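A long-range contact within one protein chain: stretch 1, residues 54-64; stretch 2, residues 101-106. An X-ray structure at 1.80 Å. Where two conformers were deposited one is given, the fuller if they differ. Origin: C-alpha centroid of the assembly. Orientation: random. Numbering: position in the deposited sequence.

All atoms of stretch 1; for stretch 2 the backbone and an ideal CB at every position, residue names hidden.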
# COMPACT_ATOMS: atom_id res chain seq x y z
N PRO A 54 -11.14 -0.38 6.30
CA PRO A 54 -11.36 -1.53 5.41
C PRO A 54 -10.08 -2.33 5.18
O PRO A 54 -10.13 -3.55 4.99
CB PRO A 54 -11.87 -0.87 4.13
CG PRO A 54 -12.60 0.33 4.64
CD PRO A 54 -11.66 0.86 5.69
N VAL A 55 -8.94 -1.65 5.19
CA VAL A 55 -7.67 -2.35 4.99
C VAL A 55 -7.30 -3.12 6.25
O VAL A 55 -6.80 -4.25 6.18
CB VAL A 55 -6.53 -1.36 4.63
CG1 VAL A 55 -5.25 -2.14 4.32
CG2 VAL A 55 -6.92 -0.51 3.43
N LYS A 56 -7.54 -2.53 7.41
CA LYS A 56 -7.23 -3.22 8.66
C LYS A 56 -8.11 -4.46 8.81
O LYS A 56 -7.65 -5.48 9.33
CB LYS A 56 -7.42 -2.28 9.85
CG LYS A 56 -7.12 -2.94 11.18
CD LYS A 56 -7.04 -1.92 12.31
CE LYS A 56 -6.72 -2.60 13.63
NZ LYS A 56 -6.48 -1.59 14.70
N GLU A 57 -9.35 -4.38 8.34
CA GLU A 57 -10.29 -5.50 8.42
C GLU A 57 -9.73 -6.78 7.79
O GLU A 57 -10.14 -7.89 8.13
CB GLU A 57 -11.61 -5.14 7.72
CG GLU A 57 -12.36 -3.96 8.31
CD GLU A 57 -13.68 -3.70 7.60
OE1 GLU A 57 -14.54 -4.60 7.59
OE2 GLU A 57 -13.85 -2.59 7.05
N ILE A 58 -8.79 -6.62 6.85
CA ILE A 58 -8.21 -7.78 6.18
C ILE A 58 -7.58 -8.74 7.19
O ILE A 58 -7.49 -9.94 6.95
CB ILE A 58 -7.13 -7.35 5.16
CG1 ILE A 58 -7.72 -6.38 4.13
CG2 ILE A 58 -6.56 -8.57 4.46
CD1 ILE A 58 -6.67 -5.75 3.20
N CYS A 59 -7.16 -8.20 8.33
CA CYS A 59 -6.51 -9.00 9.35
C CYS A 59 -7.40 -9.37 10.55
O CYS A 59 -6.91 -9.91 11.54
CB CYS A 59 -5.28 -8.26 9.87
SG CYS A 59 -4.00 -7.86 8.63
N ARG A 60 -8.70 -9.10 10.45
CA ARG A 60 -9.59 -9.36 11.58
C ARG A 60 -9.63 -10.78 12.14
O ARG A 60 -10.05 -10.98 13.28
CB ARG A 60 -11.02 -8.91 11.26
CG ARG A 60 -11.72 -9.63 10.12
CD ARG A 60 -13.21 -9.30 10.16
NE ARG A 60 -13.87 -9.44 8.87
CZ ARG A 60 -13.97 -10.58 8.19
NH1 ARG A 60 -13.46 -11.70 8.68
NH2 ARG A 60 -14.59 -10.60 7.02
N ARG A 61 -9.19 -11.77 11.37
CA ARG A 61 -9.21 -13.14 11.88
C ARG A 61 -7.84 -13.79 11.88
O ARG A 61 -7.72 -14.99 12.11
CB ARG A 61 -10.20 -13.99 11.09
CG ARG A 61 -11.60 -13.41 11.07
CD ARG A 61 -12.68 -14.48 11.12
NE ARG A 61 -14.02 -13.90 11.03
CZ ARG A 61 -14.51 -12.99 11.87
NH1 ARG A 61 -13.76 -12.55 12.88
NH2 ARG A 61 -15.74 -12.53 11.71
N ALA A 62 -6.81 -12.99 11.64
CA ALA A 62 -5.44 -13.50 11.59
C ALA A 62 -4.77 -13.60 12.95
O ALA A 62 -4.95 -12.75 13.82
CB ALA A 62 -4.60 -12.62 10.67
N THR A 63 -3.98 -14.66 13.13
CA THR A 63 -3.25 -14.88 14.37
C THR A 63 -1.77 -15.03 14.01
O THR A 63 -1.43 -15.77 13.09
CB THR A 63 -3.74 -16.14 15.11
OG1 THR A 63 -3.54 -17.30 14.29
CG2 THR A 63 -5.23 -16.02 15.43
N GLY A 64 -0.91 -14.31 14.74
CA GLY A 64 0.52 -14.37 14.47
C GLY A 64 0.87 -13.61 13.20
O GLY A 64 0.03 -12.89 12.65
N UNK A 101 0.08 -8.97 11.43
CA UNK A 101 0.73 -9.26 12.70
C UNK A 101 -0.54 -9.22 13.54
O UNK A 101 -0.97 -8.16 13.98
CB UNK A 101 1.84 -8.29 13.12
N UNK A 102 -1.15 -10.39 13.71
CA UNK A 102 -2.41 -10.49 14.43
C UNK A 102 -3.45 -9.62 13.68
O UNK A 102 -3.70 -9.85 12.50
CB UNK A 102 -2.25 -10.05 15.89
N UNK A 103 -4.01 -8.62 14.35
CA UNK A 103 -5.04 -7.78 13.72
C UNK A 103 -4.53 -6.56 12.93
O UNK A 103 -5.33 -5.77 12.42
CB UNK A 103 -5.99 -7.28 14.81
N UNK A 104 -3.22 -6.42 12.81
CA UNK A 104 -2.63 -5.27 12.11
C UNK A 104 -1.88 -5.55 10.80
O UNK A 104 -1.01 -6.41 10.75
CB UNK A 104 -1.66 -4.58 13.07
N UNK A 105 -2.22 -4.83 9.72
CA UNK A 105 -1.49 -5.05 8.46
C UNK A 105 -0.09 -4.51 8.71
O UNK A 105 0.06 -3.41 9.26
CB UNK A 105 -2.16 -4.37 7.26
N UNK A 106 0.95 -5.25 8.35
CA UNK A 106 2.31 -4.77 8.57
C UNK A 106 3.18 -4.74 7.32
O UNK A 106 4.20 -4.06 7.29
CB UNK A 106 2.99 -5.65 9.63

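Position 101 opens the second stretch with its CA-to-CB bond pointing away from the first, and the nearest offering to its ideal CB is the carbonyl Gly64 O at 5.0 Å. Phi and psi of -122° and 92° are extended and undemanding, so most side chains would suit, long polar ones included. The deposited residue is Arg101, whose side chain bends back along its own stretch.

Position 102 has a phi of 60° and a psi of -120°, as expected at the second residue of the type II' turn that runs from 101 to 104. Such angles favour glycine, with asparagine or aspartate as possible alternatives. The backbone is already engaged, because N at 102 donates to Gly64 O at 3.0 Å in an almost straight hydrogen bond. CA-to-CB points away, yet the ideal CB lies 4.6 Å from Gly64 N, a donor that a short side chain carrying an acceptor could reach by bending back; aspartate or asparagine would be reasonable, and glycine would satisfy the backbone alone. The residue is Asp102. With chi1 at -67° its carboxylate returns to the first stretch, where Gly64 N donates to Asp102 OD1 at 3.0 Å. Gly64 is thus held through both its N and its O by one residue, while the other carboxylate oxygen is engaged within the second stretch: Arg101 NH1 lies 2.7 Å from Asp102 OD2 in a salt bridge.

At position 103 the CB points sideways, 4.3 Å from Cys59 O and 4.9 Å from Lys56 CE. The CA sits over the same carbonyl, with a CA-H...O contact of 3.6 Å from CA at 103 to Cys59 O. Small or polar side chains fit beside the lysine chain, and asparagine, aspartate, serine or glycine would all be at home in the turn. Asn103 is found, its ND2 3.9 Å from Lys56 CE, a packing contact. Its main chain does more: water 1 donates to both Lys56 O (2.8 Å) and Asn103 O (2.5 Å), bridging the stretches.

Position 104 begins a strand, and its CB points away, 5.5 Å from Lys56 CE. The extended, fully trans lysine side chain runs past this position, so a long or aromatic side chain could lie against its charged end, and an acidic one could answer the charge. Tyr104 takes the aromatic option: its ring ends nearer the first stretch, beside the lysine amine, with Lys56 NZ 2.9 Å from Tyr104 CE2 in an oblique approach.

Position 105 faces the first stretch directly. Its ideal CB is 4.2 Å from Cys59 SG and 4.8 Å from Val55 O, a shallow site lined by sulfur and helix backbone. A compact apolar residue such as valine, alanine or proline suits it, and a phi of -70° admits proline. Pro105 places CG 3.7 Å from Cys59 SG and 3.6 Å from Val55 O.

Position 106 points sideways with nothing of the first stretch in reach, so the contact sets no preference; Val106 makes no contact here.

Stretch 2 101-106: RDNYPV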
# COMPACT_ATOMS: atom_id res chain seq x y z
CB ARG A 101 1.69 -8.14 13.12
CG ARG A 101 2.60 -8.51 14.31
CD ARG A 101 1.84 -8.53 15.63
NE ARG A 101 1.44 -7.19 16.04
CZ ARG A 101 0.62 -6.93 17.06
NH1 ARG A 101 0.11 -7.92 17.77
NH2 ARG A 101 0.30 -5.67 17.35
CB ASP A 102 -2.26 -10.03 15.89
CG ASP A 102 -1.37 -10.98 16.70
OD1 ASP A 102 -1.64 -12.20 16.69
OD2 ASP A 102 -0.42 -10.50 17.35
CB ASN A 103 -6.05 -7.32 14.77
CG ASN A 103 -5.42 -6.50 15.89
OD1 ASN A 103 -4.33 -6.83 16.40
ND2 ASN A 103 -6.11 -5.44 16.30
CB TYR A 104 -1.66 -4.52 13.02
CG TYR A 104 -2.31 -3.78 14.16
CD1 TYR A 104 -2.30 -4.28 15.46
CD2 TYR A 104 -2.96 -2.57 13.93
CE1 TYR A 104 -2.91 -3.59 16.50
CE2 TYR A 104 -3.58 -1.88 14.96
CZ TYR A 104 -3.56 -2.39 16.24
OH TYR A 104 -4.19 -1.69 17.24
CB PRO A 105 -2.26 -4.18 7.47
CG PRO A 105 -3.66 -4.21 8.00
CD PRO A 105 -3.46 -4.06 9.49
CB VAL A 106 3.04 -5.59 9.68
CG1 VAL A 106 2.27 -5.49 10.99
CG2 VAL A 106 3.18 -7.05 9.27
O HOH W 1 -7.72 -6.44 11.93
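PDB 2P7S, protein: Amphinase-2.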